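Local coordinates for orphan protein TM0875 (Thermotoga maritima, PDB 1O22), which is of unknown function, an orphan protein of the DUF3855 family that adopts a new fold, at residues A[48-51]-A[55-58]; A[57-62]-A[142-147]; A[64-67]-A[72-75]; A[115-120]-A[124-129]; A[135-140]-A[161-166]. All coordinates share one frame; numbering follows the deposited sequence.

Interaction 1: A[48-51]-A[55-58]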
# COMPACT_ATOMS: atom_id res chain seq x y z
N LEU A 48 -3.99 -19.26 -3.93
CA LEU A 48 -4.67 -18.26 -4.72
C LEU A 48 -5.70 -17.56 -3.85
O LEU A 48 -6.33 -18.19 -3.01
CB LEU A 48 -5.35 -18.93 -5.89
CG LEU A 48 -4.48 -19.66 -6.90
CD1 LEU A 48 -5.31 -20.45 -7.90
CD2 LEU A 48 -3.57 -18.69 -7.63
N GLU A 49 -5.81 -16.24 -4.00
CA GLU A 49 -6.79 -15.43 -3.32
C GLU A 49 -7.52 -14.56 -4.37
O GLU A 49 -6.90 -14.11 -5.35
CB GLU A 49 -6.14 -14.47 -2.31
CG GLU A 49 -5.66 -15.08 -0.99
CD GLU A 49 -6.77 -15.30 0.03
OE1 GLU A 49 -7.55 -14.34 0.31
OE2 GLU A 49 -6.88 -16.43 0.55
N PRO A 50 -8.79 -14.25 -4.10
CA PRO A 50 -9.59 -13.42 -4.99
C PRO A 50 -9.02 -12.03 -5.19
O PRO A 50 -8.65 -11.35 -4.23
CB PRO A 50 -10.94 -13.32 -4.26
CG PRO A 50 -10.99 -14.55 -3.45
CD PRO A 50 -9.58 -14.69 -2.93
N VAL A 51 -9.02 -11.60 -6.43
CA VAL A 51 -8.83 -10.19 -6.77
C VAL A 51 -10.11 -9.47 -6.31
O VAL A 51 -11.19 -9.98 -6.52
CB VAL A 51 -8.61 -10.05 -8.32
CG1 VAL A 51 -8.44 -8.61 -8.74
CG2 VAL A 51 -7.38 -10.85 -8.72
N LEU A 55 -18.00 -8.99 -6.49
CA LEU A 55 -18.53 -10.20 -5.86
C LEU A 55 -17.98 -10.46 -4.47
O LEU A 55 -18.66 -11.04 -3.66
CB LEU A 55 -18.29 -11.43 -6.73
CG LEU A 55 -18.84 -11.30 -8.14
CD1 LEU A 55 -18.43 -12.52 -8.96
CD2 LEU A 55 -20.38 -11.16 -8.10
N ILE A 56 -16.72 -10.09 -4.25
CA ILE A 56 -15.97 -10.48 -3.09
C ILE A 56 -14.71 -9.60 -3.01
O ILE A 56 -14.14 -9.20 -4.03
CB ILE A 56 -15.58 -12.01 -3.16
CG1 ILE A 56 -14.90 -12.43 -1.86
CG2 ILE A 56 -14.70 -12.32 -4.40
CD1 ILE A 56 -14.92 -13.94 -1.56
N GLY A 57 -14.25 -9.34 -1.80
CA GLY A 57 -12.99 -8.68 -1.61
C GLY A 57 -12.54 -8.59 -0.18
O GLY A 57 -13.25 -8.93 0.75
N ARG A 58 -11.33 -8.09 -0.03
CA ARG A 58 -10.71 -7.84 1.28
C ARG A 58 -10.11 -6.44 1.32
O ARG A 58 -9.38 -6.03 0.40
CB ARG A 58 -9.61 -8.85 1.53
CG ARG A 58 -8.92 -8.71 2.88
CD ARG A 58 -7.98 -9.87 3.18
NE ARG A 58 -6.84 -9.84 2.29
CZ ARG A 58 -5.76 -10.62 2.41
NH1 ARG A 58 -5.65 -11.49 3.40
NH2 ARG A 58 -4.78 -10.50 1.52
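Pro50 touches Ile56 where the two backbones draw together, with 6.7 Å between Pro50 CA and Gly57 CA as their nearest approach, and no hydrogen bond joins segment 48-51 to segment 55-58. The two strands are therefore not paired with each other. Strand 56-66 bonds through its backbone to strand 19-25, where Gly57 meets Tyr23. Leu48, Glu49 and Pro50 pair instead with an antiparallel strand of the second subunit.

The side-chain contact is small and apolar. CB of Pro50 meets the CG2 methyl of Ile56 at 3.9 Å. The torsion of Ile56 sets CG1 anti to the backbone N (chi1 -175°), which places the CG2 branch between the backbone N and the carbonyl carbon. That branch is the one that reaches the proline. The isoleucine is buried, while the proline it meets remains partly exposed.

Glu49 and Arg58 both set out toward the opposite segment. Their charged ends stay apart, with 4.6 Å between Glu49 OE1 and Arg58 NH1. At this distance the opposite charges would probably attract only loosely, and the pair is not a salt bridge. Arg58 has a second acidic neighbour in Glu20, a long and weak ion pair.

The chemistry implies a light junction. One methyl against a proline ring, with a loose charge pair beside it, links the dimer-forming strand to the start of strand 56-66.

Interaction 2: A[57-62]-A[142-147]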
# COMPACT_ATOMS: atom_id res chain seq x y z
N GLY A 57 -14.25 -9.34 -1.80
CA GLY A 57 -12.99 -8.68 -1.61
C GLY A 57 -12.54 -8.59 -0.18
O GLY A 57 -13.25 -8.93 0.75
N ARG A 58 -11.33 -8.09 -0.03
CA ARG A 58 -10.71 -7.84 1.28
C ARG A 58 -10.11 -6.44 1.32
O ARG A 58 -9.38 -6.03 0.40
CB ARG A 58 -9.61 -8.85 1.53
CG ARG A 58 -8.92 -8.71 2.88
CD ARG A 58 -7.98 -9.87 3.18
NE ARG A 58 -6.84 -9.84 2.29
CZ ARG A 58 -5.76 -10.62 2.41
NH1 ARG A 58 -5.65 -11.49 3.40
NH2 ARG A 58 -4.78 -10.50 1.52
N ILE A 59 -10.49 -5.69 2.35
CA ILE A 59 -9.93 -4.38 2.58
C ILE A 59 -9.44 -4.22 4.03
O ILE A 59 -9.81 -4.98 4.91
CB ILE A 59 -10.94 -3.27 2.17
CG1 ILE A 59 -12.20 -3.32 2.99
CG2 ILE A 59 -11.33 -3.42 0.70
CD1 ILE A 59 -13.11 -2.18 2.72
N PHE A 60 -8.54 -3.27 4.23
CA PHE A 60 -7.94 -2.99 5.53
C PHE A 60 -8.31 -1.55 5.93
O PHE A 60 -8.28 -0.65 5.10
CB PHE A 60 -6.44 -3.20 5.47
CG PHE A 60 -6.04 -4.60 5.05
CD1 PHE A 60 -6.05 -5.64 5.98
CD2 PHE A 60 -5.76 -4.88 3.74
CE1 PHE A 60 -5.72 -6.92 5.60
CE2 PHE A 60 -5.40 -6.17 3.34
CZ PHE A 60 -5.40 -7.18 4.27
N LEU A 61 -8.72 -1.37 7.17
CA LEU A 61 -9.16 -0.08 7.67
C LEU A 61 -8.45 0.28 8.98
O LEU A 61 -8.34 -0.55 9.91
CB LEU A 61 -10.66 -0.13 7.88
CG LEU A 61 -11.39 1.04 8.53
CD1 LEU A 61 -11.35 2.23 7.57
CD2 LEU A 61 -12.84 0.66 8.84
N LYS A 62 -7.93 1.48 9.05
CA LYS A 62 -7.45 2.01 10.32
C LYS A 62 -8.28 3.24 10.69
O LYS A 62 -8.50 4.13 9.86
CB LYS A 62 -5.96 2.31 10.22
CG LYS A 62 -5.35 3.13 11.38
CD LYS A 62 -4.99 2.34 12.63
CE LYS A 62 -4.45 3.27 13.74
N GLU A 142 -19.85 0.64 9.86
CA GLU A 142 -21.01 0.62 8.99
C GLU A 142 -21.09 1.88 8.14
O GLU A 142 -21.46 1.80 6.95
CB GLU A 142 -22.33 0.43 9.73
CG GLU A 142 -23.53 0.45 8.75
CD GLU A 142 -23.51 -0.68 7.70
OE1 GLU A 142 -23.06 -0.49 6.52
OE2 GLU A 142 -23.97 -1.79 8.07
N GLU A 143 -20.75 3.03 8.72
CA GLU A 143 -20.69 4.27 7.93
C GLU A 143 -19.61 4.17 6.86
O GLU A 143 -19.81 4.61 5.75
CB GLU A 143 -20.39 5.50 8.78
CG GLU A 143 -21.62 6.20 9.30
CD GLU A 143 -22.26 7.12 8.26
OE1 GLU A 143 -21.75 8.26 8.04
OE2 GLU A 143 -23.30 6.70 7.69
N PHE A 144 -18.43 3.68 7.24
CA PHE A 144 -17.36 3.54 6.29
C PHE A 144 -17.77 2.65 5.10
O PHE A 144 -17.43 2.97 3.96
CB PHE A 144 -16.07 3.00 6.91
CG PHE A 144 -15.08 2.61 5.90
CD1 PHE A 144 -14.39 3.58 5.19
CD2 PHE A 144 -14.88 1.27 5.59
CE1 PHE A 144 -13.49 3.22 4.20
CE2 PHE A 144 -14.00 0.91 4.58
CZ PHE A 144 -13.28 1.87 3.91
N MSE A 145 -18.49 1.56 5.39
CA MSE A 145 -18.89 0.60 4.37
C MSE A 145 -19.93 1.15 3.39
O MSE A 145 -19.88 0.84 2.19
CB MSE A 145 -19.30 -0.74 4.97
CG MSE A 145 -18.13 -1.51 5.58
SE MSE A 145 -16.55 -1.77 4.38
CE MSE A 145 -17.39 -3.25 3.15
N LYS A 146 -20.77 2.06 3.87
CA LYS A 146 -21.66 2.80 2.97
C LYS A 146 -20.85 3.67 2.02
O LYS A 146 -21.12 3.67 0.84
CB LYS A 146 -22.61 3.71 3.73
CG LYS A 146 -23.86 3.08 4.22
CD LYS A 146 -24.69 4.11 5.00
CE LYS A 146 -24.52 4.02 6.53
NZ LYS A 146 -25.67 3.32 7.23
N TYR A 147 -19.89 4.43 2.56
CA TYR A 147 -18.95 5.18 1.76
C TYR A 147 -18.24 4.30 0.73
O TYR A 147 -18.15 4.67 -0.46
CB TYR A 147 -17.88 5.90 2.62
CG TYR A 147 -16.69 6.34 1.82
CD1 TYR A 147 -16.73 7.53 1.07
CD2 TYR A 147 -15.55 5.56 1.76
CE1 TYR A 147 -15.64 7.93 0.31
CE2 TYR A 147 -14.47 5.94 0.98
CZ TYR A 147 -14.51 7.14 0.28
OH TYR A 147 -13.40 7.50 -0.48
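Leu61 and Phe144 join a strand to a helix in helix-on-sheet packing, with helix 137-152 against one face of the mixed sheet. The short segments run at 130° to each other, and their axes come within 11.4 Å. Leu61 and Phe144 slide past each other in opposite directions. The CD1 methyl of Leu61 sits over the centre of the Phe144 ring, 3.9 Å from the centroid and 2° off the normal, a CH-pi contact. Its other methyl, CD2, reaches ring atom CD2 of Phe144 at 3.9 Å. Both residues have CG anti to the backbone N (chi1 174° in Leu61), and this lets each extend toward the other layer.

Ile59 approaches the same ring differently. Its CD1 lies at the edge, in the ring plane, 3.7 Å from Phe144 CE2. Tyr123 meets this ring edge-to-face, and Ile125 also packs against Phe144. Without the ring, as with an alanine here, the Leu61 methyls would probably lose the face they rest on and a gap would open between helix and sheet. Met145, built as selenomethionine, is bent at chi2 and chi3, which brings SE to Ile59 CD1, tip to tip at 3.8 Å.

Interaction 3: A[64-67]-A[72-75]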
# COMPACT_ATOMS: atom_id res chain seq x y z
N SER A 64 -8.57 6.51 13.14
CA SER A 64 -7.93 7.45 14.06
C SER A 64 -8.94 8.46 14.53
O SER A 64 -9.66 9.06 13.73
CB SER A 64 -6.80 8.15 13.33
OG SER A 64 -5.79 7.24 12.96
N VAL A 65 -9.00 8.68 15.83
CA VAL A 65 -9.80 9.73 16.43
C VAL A 65 -8.88 10.93 16.76
O VAL A 65 -7.86 10.78 17.40
CB VAL A 65 -10.53 9.26 17.68
CG1 VAL A 65 -11.44 10.37 18.26
CG2 VAL A 65 -11.38 8.05 17.33
N LEU A 66 -9.26 12.12 16.30
CA LEU A 66 -8.50 13.34 16.56
C LEU A 66 -8.90 13.86 17.92
O LEU A 66 -10.04 13.77 18.29
CB LEU A 66 -8.79 14.38 15.47
CG LEU A 66 -8.49 13.77 14.08
CD1 LEU A 66 -9.44 14.34 13.04
CD2 LEU A 66 -7.06 13.97 13.73
N GLU A 67 -7.95 14.37 18.67
CA GLU A 67 -8.23 14.90 19.98
C GLU A 67 -8.99 16.18 19.89
O GLU A 67 -9.03 16.82 18.85
CB GLU A 67 -6.94 15.11 20.79
CG GLU A 67 -6.27 13.80 21.19
CD GLU A 67 -5.43 13.92 22.45
OE1 GLU A 67 -4.22 14.24 22.33
OE2 GLU A 67 -5.98 13.72 23.55
N VAL A 72 -9.47 18.05 11.61
CA VAL A 72 -9.28 16.90 10.73
C VAL A 72 -8.36 17.30 9.58
O VAL A 72 -8.33 18.44 9.18
CB VAL A 72 -10.65 16.34 10.12
CG1 VAL A 72 -11.57 15.82 11.23
CG2 VAL A 72 -11.36 17.38 9.21
N PRO A 73 -7.59 16.35 9.10
CA PRO A 73 -6.72 16.58 7.96
C PRO A 73 -7.53 16.73 6.66
O PRO A 73 -8.57 16.14 6.48
CB PRO A 73 -5.87 15.31 7.92
CG PRO A 73 -6.66 14.26 8.60
CD PRO A 73 -7.54 14.95 9.58
N SER A 74 -7.04 17.57 5.78
CA SER A 74 -7.48 17.58 4.40
C SER A 74 -6.50 16.97 3.43
O SER A 74 -6.93 16.54 2.38
CB SER A 74 -7.77 19.02 3.96
OG SER A 74 -8.87 19.51 4.66
N PHE A 75 -5.19 16.99 3.71
CA PHE A 75 -4.20 16.36 2.81
C PHE A 75 -3.23 15.49 3.60
O PHE A 75 -2.97 15.77 4.74
CB PHE A 75 -3.38 17.37 2.04
CG PHE A 75 -4.17 18.19 1.13
CD1 PHE A 75 -4.38 17.78 -0.19
CD2 PHE A 75 -4.75 19.37 1.60
CE1 PHE A 75 -5.13 18.57 -1.06
CE2 PHE A 75 -5.50 20.14 0.76
CZ PHE A 75 -5.70 19.75 -0.57
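Leu66 and Val72 carry the packed side of this contact, where the end of strand 56-66 meets the loop leading to strand 75-81. Their CA atoms are 6.9 Å apart, the nearest pair of the two segments. The side chains of Leu66 and Val72 cross at about a right angle. CG of Leu66 lies beside the backbone N (chi1 -56°), and the branch CD1 goes forward to the loop. CD1 also reaches the ring atom CD of Pro73 at 4.0 Å. The modelled approach of Leu66 CD1 to Val72 CG1 is too short for two carbons, so the exact position of these methyls is doubtful. The second torsion of Leu66, 147°, lies somewhat off the staggered value, in keeping with that doubt.

Other neighbours close this side. Pro73 lies against Tyr126 and Leu108, and Leu80 of the second subunit also packs on it.

The other side is loose. Val65 and Glu67 are exposed and take no part in the contact between the segments. No hydrogen bond crosses from one segment to the other, and only 105 Å² is buried in all. Beyond the contact, Phe75 pairs with an antiparallel strand of the second subunit.

A leucine at the end of a strand thus packs on the loop that follows it. The loop belongs to a connection between strands that are not neighbours in the mixed sheet, since three other strands lie between 56-66 and 75-81.

Interaction 4: A[115-120]-A[124-129]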
# COMPACT_ATOMS: atom_id res chain seq x y z
N LYS A 115 -13.00 11.99 7.38
CA LYS A 115 -12.03 12.11 6.28
C LYS A 115 -11.36 10.76 6.01
O LYS A 115 -10.99 10.04 6.90
CB LYS A 115 -10.98 13.16 6.59
CG LYS A 115 -11.50 14.50 6.80
CD LYS A 115 -12.35 15.04 5.63
CE LYS A 115 -11.56 15.83 4.68
NZ LYS A 115 -11.30 17.17 5.23
N ILE A 116 -11.19 10.46 4.75
CA ILE A 116 -10.82 9.12 4.31
C ILE A 116 -9.67 9.25 3.33
O ILE A 116 -9.78 9.95 2.31
CB ILE A 116 -12.01 8.42 3.62
CG1 ILE A 116 -13.20 8.30 4.58
CG2 ILE A 116 -11.58 7.09 3.03
CD1 ILE A 116 -14.45 8.56 3.94
N LEU A 117 -8.59 8.56 3.66
CA LEU A 117 -7.41 8.39 2.83
C LEU A 117 -7.42 6.96 2.28
O LEU A 117 -7.51 6.00 3.03
CB LEU A 117 -6.17 8.56 3.67
CG LEU A 117 -4.81 8.58 2.97
CD1 LEU A 117 -4.71 9.68 1.88
CD2 LEU A 117 -3.76 8.79 4.05
N SER A 118 -7.35 6.84 0.97
CA SER A 118 -7.38 5.55 0.34
C SER A 118 -6.10 5.27 -0.42
O SER A 118 -5.66 6.09 -1.25
CB SER A 118 -8.54 5.50 -0.65
OG SER A 118 -8.45 4.29 -1.37
N GLU A 119 -5.53 4.10 -0.20
CA GLU A 119 -4.47 3.58 -1.04
C GLU A 119 -4.81 2.14 -1.42
O GLU A 119 -4.70 1.27 -0.61
CB GLU A 119 -3.11 3.72 -0.31
CG GLU A 119 -3.07 3.21 1.13
CD GLU A 119 -3.27 4.29 2.20
OE1 GLU A 119 -4.21 4.16 3.05
OE2 GLU A 119 -2.46 5.26 2.19
N LYS A 120 -5.19 1.91 -2.68
CA LYS A 120 -5.73 0.62 -3.17
C LYS A 120 -6.79 -0.00 -2.26
O LYS A 120 -7.92 0.50 -2.21
CB LYS A 120 -4.63 -0.39 -3.56
CG LYS A 120 -3.61 -0.73 -2.51
CD LYS A 120 -2.40 0.18 -2.53
CE LYS A 120 -1.45 -0.15 -1.39
NZ LYS A 120 -2.14 -0.16 -0.04
N LYS A 124 -7.67 4.64 5.63
CA LYS A 124 -7.46 5.27 6.94
C LYS A 124 -8.54 6.32 7.06
O LYS A 124 -8.71 7.14 6.17
CB LYS A 124 -6.09 5.94 6.99
CG LYS A 124 -4.90 5.01 6.87
CD LYS A 124 -3.63 5.83 6.72
CE LYS A 124 -2.37 5.02 6.89
NZ LYS A 124 -1.19 5.84 6.45
N ILE A 125 -9.31 6.27 8.14
CA ILE A 125 -10.30 7.27 8.39
C ILE A 125 -9.96 8.06 9.62
O ILE A 125 -9.35 7.56 10.55
CB ILE A 125 -11.70 6.65 8.47
CG1 ILE A 125 -11.86 5.74 9.66
CG2 ILE A 125 -12.02 5.89 7.12
CD1 ILE A 125 -13.33 5.37 9.89
N TYR A 126 -10.33 9.33 9.57
CA TYR A 126 -10.02 10.30 10.61
C TYR A 126 -11.32 10.93 10.98
O TYR A 126 -12.08 11.37 10.10
CB TYR A 126 -9.07 11.36 10.07
CG TYR A 126 -7.80 10.76 9.59
CD1 TYR A 126 -6.72 10.61 10.44
CD2 TYR A 126 -7.69 10.33 8.26
CE1 TYR A 126 -5.54 10.01 9.97
CE2 TYR A 126 -6.57 9.78 7.81
CZ TYR A 126 -5.48 9.62 8.66
OH TYR A 126 -4.37 9.03 8.13
N VAL A 127 -11.62 10.92 12.26
CA VAL A 127 -12.85 11.49 12.74
C VAL A 127 -12.57 12.38 13.95
O VAL A 127 -11.69 12.09 14.76
CB VAL A 127 -13.87 10.42 13.11
CG1 VAL A 127 -14.49 9.79 11.86
CG2 VAL A 127 -13.24 9.34 14.01
N PRO A 128 -13.33 13.44 14.09
CA PRO A 128 -13.15 14.32 15.23
C PRO A 128 -13.72 13.72 16.50
O PRO A 128 -14.80 13.12 16.50
CB PRO A 128 -13.91 15.60 14.84
CG PRO A 128 -14.80 15.24 13.75
CD PRO A 128 -14.42 13.89 13.21
N TYR A 129 -12.99 13.90 17.58
CA TYR A 129 -13.43 13.40 18.87
C TYR A 129 -14.89 13.76 19.14
O TYR A 129 -15.73 12.91 19.52
CB TYR A 129 -12.56 14.00 19.98
CG TYR A 129 -13.10 13.74 21.40
CD1 TYR A 129 -13.24 12.43 21.88
CD2 TYR A 129 -13.49 14.79 22.23
CE1 TYR A 129 -13.75 12.17 23.16
CE2 TYR A 129 -13.99 14.55 23.53
CZ TYR A 129 -14.12 13.22 23.98
OH TYR A 129 -14.61 12.94 25.25
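Lys115 and Tyr126 face each other as an antiparallel hydrogen-bonded pair, and the backbone bonds form the first group. Lys115 N donates to Tyr126 O at 2.9 Å, nearly straight at 173°. Tyr126 N returns a bond to Lys115 O at 2.8 Å. Leu117 and Lys124 form the next such pair: Leu117 N bonds Lys124 O at 2.9 Å with an angle of 174°, and Lys124 N bonds Leu117 O at 2.9 Å. Between them, Ile116 and Ile125 make a non-hydrogen-bonded pair. A weaker CA-H...O contact adds to this group, from Ile125 CA to Lys115 O at 3.2 Å.

The two strands are the arms of a beta hairpin in the interior of the mixed sheet. Strand 100-111 borders 114-119, and strand 56-66 borders 122-128.

Apolar contacts occupy both faces. Ile116 and Ile125 lie side by side, with Ile116 CG1 3.7 Å from Ile125 CG2. This face receives helix 137-152, where Tyr147 touches Ile116 and Leu140 touches Ile125. The other face carries Lys115, Leu117, Lys124 and Tyr126. Lys115 O and Leu117 CB lie at the edge of the Tyr126 ring, near its plane. CG of Lys124 lies beside the backbone N (chi1 -64°) and the rest of its chain is extended, running alongside Leu117, with Lys124 CD 4.0 Å from Leu117 CD2.

Charged groups come last. Glu119 OE2 is 4.5 Å from Lys124 NZ, beyond a salt bridge. Lys124 NZ has its salt bridge with Glu104 of the second subunit. The end of the bent Lys115 chain leads away from strand 122-128, and NZ donates to Pro73 O.

Interaction 5: A[135-140]-A[161-166]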
# COMPACT_ATOMS: atom_id res chain seq x y z
N LYS A 135 -19.79 6.80 20.00
CA LYS A 135 -19.88 5.79 18.93
C LYS A 135 -18.95 4.58 19.13
O LYS A 135 -17.81 4.71 19.60
CB LYS A 135 -19.63 6.41 17.55
CG LYS A 135 -20.65 7.46 17.14
CD LYS A 135 -20.54 7.70 15.64
CE LYS A 135 -21.45 8.81 15.14
NZ LYS A 135 -21.16 9.08 13.67
N ASN A 136 -19.45 3.40 18.77
CA ASN A 136 -18.67 2.16 18.86
C ASN A 136 -18.08 1.80 17.49
O ASN A 136 -18.38 2.41 16.47
CB ASN A 136 -19.53 1.03 19.49
CG ASN A 136 -20.73 0.68 18.65
OD1 ASN A 136 -20.58 0.30 17.52
ND2 ASN A 136 -21.92 0.85 19.19
N ARG A 137 -17.21 0.81 17.48
CA ARG A 137 -16.60 0.35 16.24
C ARG A 137 -17.60 -0.03 15.15
O ARG A 137 -17.37 0.28 13.97
CB ARG A 137 -15.69 -0.83 16.52
CG ARG A 137 -14.64 -1.09 15.48
CD ARG A 137 -13.84 -2.32 15.77
NE ARG A 137 -14.62 -3.49 15.48
CZ ARG A 137 -14.30 -4.74 15.82
NH1 ARG A 137 -13.18 -5.00 16.51
NH2 ARG A 137 -15.11 -5.74 15.45
N ASN A 138 -18.71 -0.66 15.54
CA ASN A 138 -19.76 -1.11 14.60
C ASN A 138 -20.35 0.04 13.82
O ASN A 138 -20.52 -0.06 12.61
CB ASN A 138 -20.96 -1.76 15.30
CG ASN A 138 -20.62 -3.07 15.97
OD1 ASN A 138 -19.44 -3.39 16.18
ND2 ASN A 138 -21.67 -3.85 16.31
N GLU A 139 -20.68 1.11 14.52
CA GLU A 139 -21.29 2.28 13.91
C GLU A 139 -20.35 2.96 12.91
O GLU A 139 -20.77 3.30 11.82
CB GLU A 139 -21.67 3.31 14.97
CG GLU A 139 -22.84 2.91 15.86
CD GLU A 139 -23.08 3.96 16.94
OE1 GLU A 139 -22.39 3.91 17.96
OE2 GLU A 139 -23.92 4.85 16.73
N LEU A 140 -19.09 3.11 13.30
CA LEU A 140 -18.06 3.64 12.41
C LEU A 140 -17.84 2.79 11.17
O LEU A 140 -17.80 3.31 10.07
CB LEU A 140 -16.71 3.82 13.13
CG LEU A 140 -16.39 5.13 13.85
CD1 LEU A 140 -15.88 6.13 12.84
CD2 LEU A 140 -17.61 5.66 14.60
N PHE A 161 -20.67 -8.17 5.17
CA PHE A 161 -19.23 -8.08 5.43
C PHE A 161 -18.89 -8.58 6.83
O PHE A 161 -19.74 -8.57 7.71
CB PHE A 161 -18.70 -6.65 5.16
CG PHE A 161 -19.35 -5.58 6.00
CD1 PHE A 161 -18.88 -5.30 7.27
CD2 PHE A 161 -20.44 -4.87 5.52
CE1 PHE A 161 -19.50 -4.35 8.08
CE2 PHE A 161 -21.04 -3.91 6.30
CZ PHE A 161 -20.58 -3.65 7.59
N SER A 162 -17.68 -9.09 7.02
CA SER A 162 -17.18 -9.41 8.36
C SER A 162 -15.89 -8.64 8.67
O SER A 162 -15.09 -8.33 7.78
CB SER A 162 -16.90 -10.90 8.53
OG SER A 162 -16.01 -11.35 7.53
N VAL A 163 -15.71 -8.38 9.97
CA VAL A 163 -14.60 -7.62 10.48
C VAL A 163 -13.74 -8.51 11.38
O VAL A 163 -14.27 -9.30 12.15
CB VAL A 163 -15.11 -6.44 11.28
CG1 VAL A 163 -13.94 -5.49 11.65
CG2 VAL A 163 -16.16 -5.70 10.50
N GLN A 164 -12.42 -8.39 11.25
CA GLN A 164 -11.45 -9.12 12.07
C GLN A 164 -10.38 -8.12 12.51
O GLN A 164 -9.93 -7.30 11.74
CB GLN A 164 -10.82 -10.26 11.26
CG GLN A 164 -9.74 -11.07 11.96
N GLU A 165 -9.98 -8.17 13.77
CA GLU A 165 -8.85 -7.38 14.24
C GLU A 165 -7.63 -8.14 13.76
O GLU A 165 -7.63 -9.38 13.80
CB GLU A 165 -8.89 -7.31 15.77
CG GLU A 165 -10.17 -6.68 16.34
CD GLU A 165 -10.34 -6.92 17.84
OE1 GLU A 165 -10.66 -8.05 18.24
OE2 GLU A 165 -10.17 -5.97 18.63
N ILE A 166 -6.63 -7.44 13.25
CA ILE A 166 -5.40 -8.09 12.76
C ILE A 166 -4.18 -7.37 13.34
O ILE A 166 -3.46 -7.96 14.15
CB ILE A 166 -5.31 -8.12 11.21
CG1 ILE A 166 -5.67 -6.77 10.60
CG2 ILE A 166 -6.22 -9.18 10.64
CD1 ILE A 166 -5.04 -6.54 9.26
O HOH W 1 -13.80 -8.25 16.96
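Arg137 stands in the first turn of helix 137-152, inside the capping box that starts the helix, and reaches across to Val163 and Glu165 on strand 159-165, an outermost strand of the sheet within the chain. The box ties down the helix start. Asn136 is the N-cap, and its OD1 accepts from Glu139 N at 3.1 Å. In return Asn136 N donates to Glu139 OE1 at 3.1 Å, so the two residues lock each other.

From this fixed turn Arg137 extends outward. Its CG is anti to the backbone N (chi1 -159°), and the chain bends at chi3, 75°, bringing the guanidinium to the strand. Arg137 and Val163 slide past each other in opposite directions. Val163 CG1 lies over one face of the guanidinium, 4.0 Å from Arg137 NH2. Val163 also packs on Val141, so it bridges the apolar helix side and the charged group.

Glu165 crosses the arginine obliquely. Its CG is 3.5 Å from Arg137 NH1, in van der Waals contact. Its carboxylate makes a long salt bridge, with 3.8 Å between Arg137 NH1 and Glu165 OE2. The guanidinium and carboxylate planes are 63° apart, so they do not meet as a flat, two-bond pair.

Both charged residues are exposed, and this is a surface contact that joins the helix start to the edge of the sheet. A water bridges the two charged groups: it lies at the guanidinium edge, accepts from Arg137 NH2 at 3.2 Å, and donates a weak bond to Glu165 OE1 at 3.4 Å.

Overall arrangement
Strand 56-66 is shared by interactions 1, 2 and 3, met in that order along its length. The centres of interactions 1 and 3 lie 30 Å apart, on opposite sides of the chain's centre. Interactions 3 and 4 are nested, one after the other, within the long loop closed by interaction 2. Interaction 4 forms the neighbouring part of the sheet, where Lys62 O meets Ile125 N at 2.9 Å. Interactions 2 and 5 share helix 137-152 and have centres 9 Å apart. Interaction 1 reaches the sheet through strand 56-66. Strand 48-50 and Phe75 each pair with a strand of the second subunit, and Lys124 forms a salt bridge to it, so interactions 1, 3 and 4 also border the dimer interface.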